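Long-range contacts in spectinomycin phosphotransferase (Legionella pneumophila serogroup 1, PDB 3I0O), which probably transfers a phosphate group from a nucleotide to the aminocyclitol antibiotic spectinomycin: residues G73-I78 and N222-Y227; K149-V154 and R281-V286; F38-D43 and I51-G56. All coordinates share one frame; numbering follows the deposited sequence.

Interaction 1 of 3, residues G73-I78 and N222-Y227; sequences GIKEII and NEESIY. With ADP (adenosine-5'-diphosphate), chain B.
Between Glu-76 and Tyr-227 the two backbones come as close as paired strands, their CA atoms 4.5 Å apart, yet what joins them directly is a carbon-bound hydrogen: CA of Tyr-227 approaches the carbonyl O of Glu-76 at 3.3 Å, with an angle of 137° at the hydrogen. The conventional backbone bond of Glu-76 goes one residue further on, to Ile-228, while Tyr-227 pairs with Leu-219 inside its own small antiparallel sheet. The aliphatic part of Glu-76 lies against Ile-226, CG to CG1 4.0 Å, and a bend at chi2 (80°) turns the carboxylate off that surface; its OE2 accepts a hydrogen bond from Gln-120 on helix 115-130. A glutamate suits this buried place because its methylenes pack while its end finds an amide. On the neighbouring side, CG1 of Ile-78 meets the Tyr-227 ring obliquely, 4.1 Å from CD1, and the two side chains cross at roughly a right angle. Beyond them Ile-78 reaches the nucleotide, its CD1 3.3 Å from N6 of ADP. At the exposed end of the contact, Lys-75 NZ and Glu-224 OE2 form a long salt bridge of 3.9 Å. Direct polar contact between the segments is thus slight, but NE2 of Gln-120 joins Glu-76 to the carbonyl of Glu-224, and Ile-78, backed by the Tyr-227 ring, gives the adenine amino group an apolar neighbour.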
loop_
_atom_site.group_PDB
_atom_site.type_symbol
_atom_site.label_atom_id
_atom_site.label_comp_id
_atom_site.label_asym_id
_atom_site.label_seq_id
_atom_site.Cartn_x
_atom_site.Cartn_y
_atom_site.Cartn_z
ATOM N N GLY A 73 21.750 0.776 -4.377
ATOM C CA GLY A 73 21.942 -0.533 -4.975
ATOM C C GLY A 73 20.794 -1.537 -4.936
ATOM O O GLY A 73 21.007 -2.712 -5.254
ATOM N N ILE A 74 19.593 -1.100 -4.559
ATOM C CA ILE A 74 18.437 -2.001 -4.506
ATOM C C ILE A 74 17.833 -2.137 -5.904
ATOM O O ILE A 74 17.337 -1.168 -6.476
ATOM C CB ILE A 74 17.367 -1.474 -3.528
ATOM C CG1 ILE A 74 17.978 -1.362 -2.134
ATOM C CG2 ILE A 74 16.150 -2.396 -3.516
ATOM C CD1 ILE A 74 17.023 -0.888 -1.073
ATOM N N LYS A 75 17.876 -3.338 -6.462
ATOM C CA LYS A 75 17.353 -3.537 -7.807
ATOM C C LYS A 75 15.863 -3.872 -7.861
ATOM O O LYS A 75 15.223 -3.672 -8.884
ATOM C CB LYS A 75 18.146 -4.641 -8.510
ATOM C CG LYS A 75 18.214 -5.932 -7.716
ATOM C CD LYS A 75 18.431 -7.135 -8.620
ATOM C CE LYS A 75 18.418 -8.431 -7.810
ATOM N NZ LYS A 75 18.490 -9.630 -8.691
ATOM N N GLU A 76 15.321 -4.372 -6.754
ATOM C CA GLU A 76 13.921 -4.759 -6.679
ATOM C C GLU A 76 12.896 -3.621 -6.699
ATOM O O GLU A 76 11.826 -3.746 -6.114
ATOM C CB GLU A 76 13.689 -5.629 -5.439
ATOM C CG GLU A 76 14.373 -6.998 -5.470
ATOM C CD GLU A 76 15.853 -6.953 -5.099
ATOM O OE1 GLU A 76 16.335 -5.883 -4.665
ATOM O OE2 GLU A 76 16.535 -7.996 -5.229
ATOM N N ILE A 77 13.229 -2.506 -7.343
ATOM C CA ILE A 77 12.297 -1.384 -7.476
ATOM C C ILE A 77 12.260 -1.003 -8.963
ATOM O O ILE A 77 13.250 -1.168 -9.679
ATOM C CB ILE A 77 12.722 -0.135 -6.638
ATOM C CG1 ILE A 77 14.128 0.298 -7.023
ATOM C CG2 ILE A 77 12.634 -0.436 -5.144
ATOM C CD1 ILE A 77 14.616 1.504 -6.269
ATOM N N ILE A 78 11.122 -0.511 -9.433
ATOM C CA ILE A 78 11.010 -0.141 -10.831
ATOM C C ILE A 78 11.407 1.316 -10.995
ATOM O O ILE A 78 10.656 2.214 -10.626
ATOM C CB ILE A 78 9.568 -0.347 -11.342
ATOM C CG1 ILE A 78 9.071 -1.745 -10.928
ATOM C CG2 ILE A 78 9.531 -0.183 -12.849
ATOM C CD1 ILE A 78 7.640 -2.061 -11.327
ATOM N N ASN A 222 9.632 -14.166 -12.795
ATOM C CA ASN A 222 10.251 -15.494 -12.846
ATOM C C ASN A 222 10.952 -15.910 -11.561
ATOM O O ASN A 222 10.377 -16.636 -10.737
ATOM C CB ASN A 222 11.238 -15.602 -14.009
ATOM C CG ASN A 222 12.057 -16.885 -13.955
ATOM O OD1 ASN A 222 11.535 -17.956 -13.629
ATOM N ND2 ASN A 222 13.342 -16.783 -14.280
ATOM N N GLU A 223 12.191 -15.471 -11.386
ATOM C CA GLU A 223 12.933 -15.823 -10.181
ATOM C C GLU A 223 13.955 -14.744 -9.915
ATOM O O GLU A 223 14.702 -14.353 -10.816
ATOM C CB GLU A 223 13.626 -17.174 -10.354
ATOM C CG GLU A 223 14.466 -17.267 -11.609
ATOM C CD GLU A 223 15.139 -18.617 -11.776
ATOM O OE1 GLU A 223 15.982 -18.973 -10.918
ATOM O OE2 GLU A 223 14.827 -19.317 -12.765
ATOM N N GLU A 224 13.980 -14.261 -8.677
ATOM C CA GLU A 224 14.901 -13.201 -8.284
ATOM C C GLU A 224 14.474 -11.900 -8.949
ATOM O O GLU A 224 15.005 -10.830 -8.651
ATOM C CB GLU A 224 16.345 -13.546 -8.668
ATOM C CG GLU A 224 17.370 -12.517 -8.206
ATOM C CD GLU A 224 18.505 -13.123 -7.380
ATOM O OE1 GLU A 224 19.173 -14.061 -7.873
ATOM O OE2 GLU A 224 18.733 -12.654 -6.238
ATOM N N SER A 225 13.510 -11.990 -9.852
ATOM C CA SER A 225 13.020 -10.792 -10.490
ATOM C C SER A 225 11.676 -10.421 -9.865
ATOM O O SER A 225 10.636 -10.508 -10.513
ATOM C CB SER A 225 12.894 -10.972 -12.014
ATOM O OG SER A 225 11.855 -11.864 -12.373
ATOM N N ILE A 226 11.710 -10.045 -8.586
ATOM C CA ILE A 226 10.513 -9.612 -7.864
ATOM C C ILE A 226 10.684 -8.105 -7.706
ATOM O O ILE A 226 11.806 -7.603 -7.786
ATOM C CB ILE A 226 10.392 -10.276 -6.474
ATOM C CG1 ILE A 226 11.482 -9.762 -5.537
ATOM C CG2 ILE A 226 10.497 -11.786 -6.617
ATOM C CD1 ILE A 226 11.465 -10.409 -4.171
ATOM N N TYR A 227 9.586 -7.388 -7.487
ATOM C CA TYR A 227 9.632 -5.934 -7.372
ATOM C C TYR A 227 8.704 -5.359 -6.319
ATOM O O TYR A 227 7.536 -5.734 -6.243
ATOM C CB TYR A 227 9.247 -5.301 -8.705
ATOM C CG TYR A 227 10.004 -5.816 -9.903
ATOM C CD1 TYR A 227 11.194 -5.211 -10.314
ATOM C CD2 TYR A 227 9.520 -6.894 -10.641
ATOM C CE1 TYR A 227 11.882 -5.668 -11.441
ATOM C CE2 TYR A 227 10.195 -7.357 -11.761
ATOM C CZ TYR A 227 11.373 -6.742 -12.158
ATOM O OH TYR A 227 12.045 -7.207 -13.271
HETATM P PB ADP B . -1.942 1.859 -6.433
HETATM O O1B ADP B . -1.319 2.597 -5.311
HETATM O O2B ADP B . -3.053 2.482 -7.189
HETATM O O3B ADP B . -2.446 0.424 -5.881
HETATM P PA ADP B . 0.369 0.354 -7.290
HETATM O O1A ADP B . 1.676 1.023 -7.454
HETATM O O2A ADP B . 0.110 -0.428 -6.061
HETATM O O3A ADP B . -0.788 1.475 -7.498
HETATM O "O5'" ADP B . 0.123 -0.612 -8.563
HETATM C "C5'" ADP B . -1.129 -1.313 -8.727
HETATM C "C4'" ADP B . -1.038 -2.372 -9.835
HETATM O "O4'" ADP B . -0.573 -1.798 -11.068
HETATM C "C3'" ADP B . -0.042 -3.512 -9.560
HETATM O "O3'" ADP B . -0.733 -4.618 -8.957
HETATM C "C2'" ADP B . 0.381 -3.902 -10.984
HETATM O "O2'" ADP B . -0.588 -4.817 -11.536
HETATM C "C1'" ADP B . 0.361 -2.601 -11.811
HETATM N N9 ADP B . 1.714 -1.996 -12.041
HETATM C C8 ADP B . 2.406 -1.104 -11.250
HETATM N N7 ADP B . 3.570 -0.764 -11.721
HETATM C C5 ADP B . 3.673 -1.474 -12.910
HETATM C C6 ADP B . 4.699 -1.563 -13.925
HETATM N N6 ADP B . 5.842 -0.889 -13.857
HETATM N N1 ADP B . 4.471 -2.382 -14.998
HETATM C C2 ADP B . 3.311 -3.067 -15.070
HETATM N N3 ADP B . 2.292 -3.063 -14.194
HETATM C C4 ADP B . 2.544 -2.233 -13.122
#

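Interaction 2 of 3, residues K149-V154 and R281-V286; sequences KWREIV and RHERIV. With SMI (spectinomycin), chain C.
Carboxylate oxygen OE1 of Glu-283 is gripped by two groups, by NH1 of Arg-151 in a 2.7 Å salt bridge and by the hydroxyl of Ser-192. The hydrogen bond within the bridge is weak, bent to 122° at the hydrogen. The guanidinium and carboxylate planes stand 62° apart, and the two side chains cross nearly at right angles. Arg-151 gets there by folding at chi3, and its NE and NH2 are held in turn by Glu-193 and the carbonyl of Tyr-146, which probably fixes the rotation of the whole group. OE2 of Glu-283 accepts a hydrogen bond from a water at 2.7 Å, and that water takes the backbone N-H of Arg-151, an amide in the first turn of its helix. OE2 of Glu-283 also lies 3.5 Å from CD1 of Trp-150, at the edge of the indole and near its plane. This network links helix 149-158 to the long helix 274-298, both in the helical part of a kinase-like phosphotransferase; their local axes pass 9.6 Å apart and cross at 53°. The small branched side chain of Val-286 fits between the helices, its CG1 resting on CB of Trp-150 and on CG2 of Val-154, the latter at 3.8 Å. Arg-284, extended as far as NE, reaches spectinomycin, its NH2 donating to O2B at 3.0 Å, while Asp-212 holds the same nitrogen by a salt bridge.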
loop_
_atom_site.group_PDB
_atom_site.type_symbol
_atom_site.label_atom_id
_atom_site.label_comp_id
_atom_site.label_asym_id
_atom_site.label_seq_id
_atom_site.Cartn_x
_atom_site.Cartn_y
_atom_site.Cartn_z
ATOM N N LYS A 149 -6.325 9.557 14.804
ATOM C CA LYS A 149 -7.204 9.958 13.708
ATOM C C LYS A 149 -8.179 8.886 13.207
ATOM O O LYS A 149 -9.380 9.148 13.078
ATOM C CB LYS A 149 -6.370 10.462 12.529
ATOM C CG LYS A 149 -7.188 10.915 11.326
ATOM C CD LYS A 149 -6.283 11.439 10.220
ATOM C CE LYS A 149 -7.083 11.978 9.037
ATOM N NZ LYS A 149 -7.783 10.907 8.275
ATOM N N TRP A 150 -7.682 7.687 12.920
ATOM C CA TRP A 150 -8.557 6.635 12.411
ATOM C C TRP A 150 -9.433 5.988 13.491
ATOM O O TRP A 150 -10.568 5.605 13.215
ATOM C CB TRP A 150 -7.740 5.564 11.675
ATOM C CG TRP A 150 -6.821 6.127 10.622
ATOM C CD1 TRP A 150 -5.455 6.197 10.679
ATOM C CD2 TRP A 150 -7.198 6.715 9.367
ATOM N NE1 TRP A 150 -4.962 6.790 9.542
ATOM C CE2 TRP A 150 -6.008 7.118 8.720
ATOM C CE3 TRP A 150 -8.424 6.943 8.730
ATOM C CZ2 TRP A 150 -6.008 7.734 7.464
ATOM C CZ3 TRP A 150 -8.426 7.556 7.486
ATOM C CH2 TRP A 150 -7.224 7.945 6.864
ATOM N N ARG A 151 -8.913 5.864 14.708
ATOM C CA ARG A 151 -9.680 5.285 15.803
ATOM C C ARG A 151 -10.926 6.131 16.121
ATOM O O ARG A 151 -11.981 5.595 16.461
ATOM C CB ARG A 151 -8.795 5.140 17.048
ATOM C CG ARG A 151 -7.769 4.015 16.933
ATOM C CD ARG A 151 -6.954 3.833 18.198
ATOM N NE ARG A 151 -6.002 4.920 18.427
ATOM C CZ ARG A 151 -4.839 5.067 17.790
ATOM N NH1 ARG A 151 -4.457 4.198 16.862
ATOM N NH2 ARG A 151 -4.045 6.081 18.100
ATOM N N GLU A 152 -10.797 7.450 15.999
ATOM C CA GLU A 152 -11.896 8.374 16.251
ATOM C C GLU A 152 -12.975 8.245 15.184
ATOM O O GLU A 152 -14.174 8.229 15.487
ATOM C CB GLU A 152 -11.378 9.809 16.275
ATOM C CG GLU A 152 -10.630 10.176 17.541
ATOM C CD GLU A 152 -9.886 11.505 17.425
ATOM O OE1 GLU A 152 -10.458 12.466 16.855
ATOM O OE2 GLU A 152 -8.734 11.589 17.915
ATOM N N ILE A 153 -12.549 8.166 13.929
ATOM C CA ILE A 153 -13.485 8.027 12.825
ATOM C C ILE A 153 -14.318 6.746 12.957
ATOM O O ILE A 153 -15.536 6.773 12.775
ATOM C CB ILE A 153 -12.735 8.051 11.468
ATOM C CG1 ILE A 153 -12.236 9.473 11.191
ATOM C CG2 ILE A 153 -13.646 7.591 10.341
ATOM C CD1 ILE A 153 -11.329 9.605 9.984
ATOM N N VAL A 154 -13.676 5.630 13.287
ATOM C CA VAL A 154 -14.410 4.375 13.433
ATOM C C VAL A 154 -15.396 4.493 14.594
ATOM O O VAL A 154 -16.512 3.974 14.528
ATOM C CB VAL A 154 -13.454 3.186 13.679
ATOM C CG1 VAL A 154 -14.248 1.909 13.924
ATOM C CG2 VAL A 154 -12.543 3.006 12.467
ATOM N N ARG A 281 -0.857 -4.286 13.196
ATOM C CA ARG A 281 -1.832 -5.230 12.666
ATOM C C ARG A 281 -3.269 -4.822 13.034
ATOM O O ARG A 281 -4.207 -5.065 12.267
ATOM C CB ARG A 281 -1.546 -6.646 13.178
ATOM C CG ARG A 281 -0.272 -7.236 12.622
ATOM C CD ARG A 281 -0.183 -8.734 12.822
ATOM N NE ARG A 281 0.889 -9.303 12.008
ATOM C CZ ARG A 281 1.336 -10.552 12.113
ATOM N NH1 ARG A 281 0.812 -11.388 13.007
ATOM N NH2 ARG A 281 2.306 -10.975 11.316
ATOM N N HIS A 282 -3.442 -4.204 14.203
ATOM C CA HIS A 282 -4.771 -3.774 14.634
ATOM C C HIS A 282 -5.111 -2.420 14.014
ATOM O O HIS A 282 -6.170 -2.247 13.425
ATOM C CB HIS A 282 -4.853 -3.662 16.166
ATOM C CG HIS A 282 -4.906 -4.978 16.878
ATOM N ND1 HIS A 282 -3.800 -5.781 17.051
ATOM C CD2 HIS A 282 -5.939 -5.633 17.461
ATOM C CE1 HIS A 282 -4.147 -6.874 17.708
ATOM N NE2 HIS A 282 -5.441 -6.808 17.968
ATOM N N GLU A 283 -4.195 -1.471 14.147
ATOM C CA GLU A 283 -4.382 -0.128 13.614
ATOM C C GLU A 283 -4.618 -0.124 12.096
ATOM O O GLU A 283 -5.502 0.587 11.614
ATOM C CB GLU A 283 -3.166 0.743 13.963
ATOM C CG GLU A 283 -3.178 2.159 13.386
ATOM C CD GLU A 283 -4.358 3.006 13.869
ATOM O OE1 GLU A 283 -5.063 2.599 14.820
ATOM O OE2 GLU A 283 -4.574 4.094 13.299
ATOM N N ARG A 284 -3.847 -0.909 11.346
ATOM C CA ARG A 284 -4.028 -0.935 9.902
ATOM C C ARG A 284 -5.449 -1.367 9.546
ATOM O O ARG A 284 -6.047 -0.824 8.612
ATOM C CB ARG A 284 -3.009 -1.863 9.223
ATOM C CG ARG A 284 -3.164 -1.875 7.713
ATOM C CD ARG A 284 -2.090 -2.672 7.003
ATOM N NE ARG A 284 -2.127 -2.387 5.573
ATOM C CZ ARG A 284 -2.963 -2.957 4.712
ATOM N NH1 ARG A 284 -3.840 -3.866 5.118
ATOM N NH2 ARG A 284 -2.942 -2.590 3.441
ATOM N N ILE A 285 -5.993 -2.342 10.276
ATOM C CA ILE A 285 -7.363 -2.785 10.013
ATOM C C ILE A 285 -8.347 -1.686 10.435
ATOM O O ILE A 285 -9.393 -1.505 9.811
ATOM C CB ILE A 285 -7.700 -4.087 10.767
ATOM C CG1 ILE A 285 -6.756 -5.213 10.328
ATOM C CG2 ILE A 285 -9.149 -4.466 10.508
ATOM C CD1 ILE A 285 -6.754 -6.395 11.271
ATOM N N VAL A 286 -8.004 -0.948 11.489
ATOM C CA VAL A 286 -8.859 0.143 11.954
ATOM C C VAL A 286 -8.953 1.183 10.850
ATOM O O VAL A 286 -10.031 1.721 10.585
ATOM C CB VAL A 286 -8.297 0.821 13.230
ATOM C CG1 VAL A 286 -8.908 2.211 13.405
ATOM C CG2 VAL A 286 -8.603 -0.043 14.439
HETATM O O1 SMI C . -5.433 -3.840 -0.637
HETATM C C2 SMI C . -6.442 -4.857 -0.870
HETATM C C2M SMI C . -6.794 -4.864 -2.353
HETATM C C3 SMI C . -7.719 -4.568 0.004
HETATM C C4 SMI C . -7.243 -4.563 1.435
HETATM C C5 SMI C . -6.286 -3.391 1.501
HETATM O O5 SMI C . -5.845 -3.328 2.861
HETATM C C6 SMI C . -5.028 -3.756 0.760
HETATM O O1B SMI C . -6.864 -2.139 1.151
HETATM O O2B SMI C . -4.081 -2.674 0.667
HETATM C C7 SMI C . -5.897 -1.128 1.296
HETATM C C8 SMI C . -6.548 0.228 0.968
HETATM N N8 SMI C . -7.676 0.389 1.913
HETATM C C8M SMI C . -8.384 1.652 1.678
HETATM C C9 SMI C . -5.471 1.343 1.174
HETATM O O9 SMI C . -5.016 1.319 2.538
HETATM C C10 SMI C . -4.256 1.086 0.227
HETATM N N10 SMI C . -3.262 2.018 0.400
HETATM C C1M SMI C . -3.696 3.393 0.115
HETATM C C11 SMI C . -3.675 -0.294 0.528
HETATM O O11 SMI C . -2.598 -0.521 -0.351
HETATM C C12 SMI C . -4.707 -1.394 0.353
HETATM O O4A SMI C . -8.273 -4.362 2.410
HETATM O O4B SMI C . -6.821 -5.868 1.507
HETATM O O HOH W 1 -6.037 5.964 14.537
#

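Interaction 3 of 3, residues F38-D43 and I51-G56; sequences FAYQAD and IKLKYG
Tyr-40 and Ile-51 form a hydrogen-bonded antiparallel pair, with the N of Tyr-40 to the O of Ile-51 at 2.8 Å and the return bond nearly straight at 170°. Phe-38 and Leu-53 pair likewise, although of their two bonds the one from the N of Phe-38 to the O of Leu-53 is weak at 3.4 Å. The close packing belongs to the face carrying Phe-38, Tyr-40, Ile-51 and Leu-53. There the Tyr-40 ring crosses Leu-53 at about a right angle, CE1 3.5 Å from CD1, and Phe-28 adds an edge-to-face ring. Bulky apolar side chains suit this face because helix 8-19 covers part of it, with Leu-11 touching both Tyr-40 and Ile-51. Past the strand end, Tyr-55 meets Phe-38 rim to rim, their ring planes 81° apart. Sparser contact marks the other face, where the small Ala-39 sits opposite Lys-52 in a non-hydrogen-bonded pair. Extended beyond CG, Lys-52 passes its neighbour by and carries NZ to a salt bridge with ADP O1A, on the alpha phosphate. A beta hairpin bearing a phosphate-binding lysine is typical of the N-terminal lobe of kinase-like folds.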
loop_
_atom_site.group_PDB
_atom_site.type_symbol
_atom_site.label_atom_id
_atom_site.label_comp_id
_atom_site.label_asym_id
_atom_site.label_seq_id
_atom_site.Cartn_x
_atom_site.Cartn_y
_atom_site.Cartn_z
ATOM N N PHE A 38 -4.283 7.608 -12.648
ATOM C CA PHE A 38 -4.635 6.940 -13.893
ATOM C C PHE A 38 -3.417 6.181 -14.413
ATOM O O PHE A 38 -2.293 6.659 -14.292
ATOM C CB PHE A 38 -5.096 7.970 -14.921
ATOM C CG PHE A 38 -6.299 8.771 -14.489
ATOM C CD1 PHE A 38 -6.188 10.135 -14.227
ATOM C CD2 PHE A 38 -7.551 8.168 -14.371
ATOM C CE1 PHE A 38 -7.305 10.886 -13.861
ATOM C CE2 PHE A 38 -8.675 8.909 -14.005
ATOM C CZ PHE A 38 -8.550 10.271 -13.752
ATOM N N ALA A 39 -3.640 5.005 -14.994
ATOM C CA ALA A 39 -2.542 4.185 -15.501
ATOM C C ALA A 39 -2.795 3.652 -16.905
ATOM O O ALA A 39 -3.882 3.172 -17.203
ATOM C CB ALA A 39 -2.292 3.023 -14.549
ATOM N N TYR A 40 -1.777 3.715 -17.755
ATOM C CA TYR A 40 -1.895 3.246 -19.132
ATOM C C TYR A 40 -0.744 2.339 -19.520
ATOM O O TYR A 40 0.301 2.330 -18.882
ATOM C CB TYR A 40 -1.861 4.419 -20.119
ATOM C CG TYR A 40 -2.886 5.502 -19.899
ATOM C CD1 TYR A 40 -2.886 6.270 -18.734
ATOM C CD2 TYR A 40 -3.855 5.769 -20.861
ATOM C CE1 TYR A 40 -3.824 7.273 -18.534
ATOM C CE2 TYR A 40 -4.797 6.768 -20.672
ATOM C CZ TYR A 40 -4.776 7.514 -19.508
ATOM O OH TYR A 40 -5.718 8.492 -19.316
ATOM N N GLN A 41 -0.946 1.571 -20.577
ATOM C CA GLN A 41 0.125 0.752 -21.096
ATOM C C GLN A 41 0.388 1.374 -22.459
ATOM O O GLN A 41 -0.508 1.424 -23.298
ATOM C CB GLN A 41 -0.265 -0.712 -21.292
ATOM C CG GLN A 41 0.940 -1.511 -21.795
ATOM C CD GLN A 41 0.673 -2.982 -22.024
ATOM O OE1 GLN A 41 -0.180 -3.586 -21.364
ATOM N NE2 GLN A 41 1.423 -3.581 -22.951
ATOM N N ALA A 42 1.603 1.868 -22.664
ATOM C CA ALA A 42 1.971 2.481 -23.928
ATOM C C ALA A 42 3.096 1.679 -24.576
ATOM O O ALA A 42 4.120 1.416 -23.950
ATOM C CB ALA A 42 2.405 3.916 -23.699
ATOM N N ASP A 43 2.903 1.292 -25.832
ATOM C CA ASP A 43 3.905 0.510 -26.548
ATOM C C ASP A 43 4.590 1.262 -27.688
ATOM O O ASP A 43 3.980 2.089 -28.357
ATOM C CB ASP A 43 3.279 -0.758 -27.149
ATOM C CG ASP A 43 2.733 -1.708 -26.103
ATOM O OD1 ASP A 43 3.327 -1.822 -25.011
ATOM O OD2 ASP A 43 1.709 -2.369 -26.383
ATOM N N ILE A 51 2.497 3.823 -17.768
ATOM C CA ILE A 51 2.378 5.256 -17.543
ATOM C C ILE A 51 1.384 5.659 -16.467
ATOM O O ILE A 51 0.211 5.284 -16.507
ATOM C CB ILE A 51 1.961 5.965 -18.832
ATOM C CG1 ILE A 51 2.781 5.431 -20.010
ATOM C CG2 ILE A 51 2.117 7.470 -18.670
ATOM C CD1 ILE A 51 4.267 5.531 -19.836
ATOM N N LYS A 52 1.862 6.449 -15.515
ATOM C CA LYS A 52 1.027 6.927 -14.430
ATOM C C LYS A 52 0.803 8.423 -14.555
ATOM O O LYS A 52 1.751 9.190 -14.713
ATOM C CB LYS A 52 1.683 6.645 -13.078
ATOM C CG LYS A 52 1.638 5.204 -12.616
ATOM C CD LYS A 52 2.154 5.076 -11.179
ATOM C CE LYS A 52 2.044 3.642 -10.662
ATOM N NZ LYS A 52 2.459 3.501 -9.240
ATOM N N LEU A 53 -0.455 8.842 -14.497
ATOM C CA LEU A 53 -0.782 10.261 -14.552
ATOM C C LEU A 53 -1.252 10.606 -13.144
ATOM O O LEU A 53 -2.416 10.418 -12.813
ATOM C CB LEU A 53 -1.900 10.517 -15.558
ATOM C CG LEU A 53 -1.642 10.116 -17.009
ATOM C CD1 LEU A 53 -2.847 10.512 -17.838
ATOM C CD2 LEU A 53 -0.391 10.800 -17.542
ATOM N N LYS A 54 -0.338 11.094 -12.314
ATOM C CA LYS A 54 -0.663 11.425 -10.929
ATOM C C LYS A 54 -1.146 12.859 -10.703
ATOM O O LYS A 54 -0.917 13.747 -11.535
ATOM C CB LYS A 54 0.549 11.137 -10.027
ATOM C CG LYS A 54 0.868 9.650 -9.865
ATOM C CD LYS A 54 2.158 9.410 -9.079
ATOM C CE LYS A 54 2.450 7.911 -8.892
ATOM N NZ LYS A 54 3.838 7.634 -8.386
ATOM N N TYR A 55 -1.829 13.057 -9.570
ATOM C CA TYR A 55 -2.367 14.360 -9.155
ATOM C C TYR A 55 -2.095 14.611 -7.669
ATOM O O TYR A 55 -2.748 15.458 -7.053
ATOM C CB TYR A 55 -3.885 14.442 -9.379
ATOM C CG TYR A 55 -4.345 14.243 -10.804
ATOM C CD1 TYR A 55 -4.441 12.964 -11.354
ATOM C CD2 TYR A 55 -4.693 15.332 -11.603
ATOM C CE1 TYR A 55 -4.875 12.775 -12.665
ATOM C CE2 TYR A 55 -5.130 15.154 -12.918
ATOM C CZ TYR A 55 -5.216 13.872 -13.444
ATOM O OH TYR A 55 -5.631 13.687 -14.745
ATOM N N GLY A 56 -1.140 13.880 -7.100
ATOM C CA GLY A 56 -0.814 14.039 -5.689
ATOM C C GLY A 56 0.148 15.174 -5.382
ATOM O O GLY A 56 0.484 15.971 -6.262
#

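Overall arrangement
Interaction 3 comes first along the chain, within the hairpin of strands 38-44 and 48-54 in the five-stranded antiparallel sheet. Interactions 1 and 2 follow and interlock in sequence, since 149-154 lies between the segments of interaction 1 and 281-286 lies beyond both. In space interactions 1 and 3 are neighbours, centres 21 Å apart and nearest atoms about 8 Å, and they flank ADP at its adenine and its phosphate respectively. Interaction 2 is remote, its centre 32 Å from interaction 1 and 30 Å from interaction 3, across the chain's centre among the helices. Its helix 274-298 also contributes Arg-284 to the spectinomycin site, consistent with phosphate transfer between nucleotide and antibiotic.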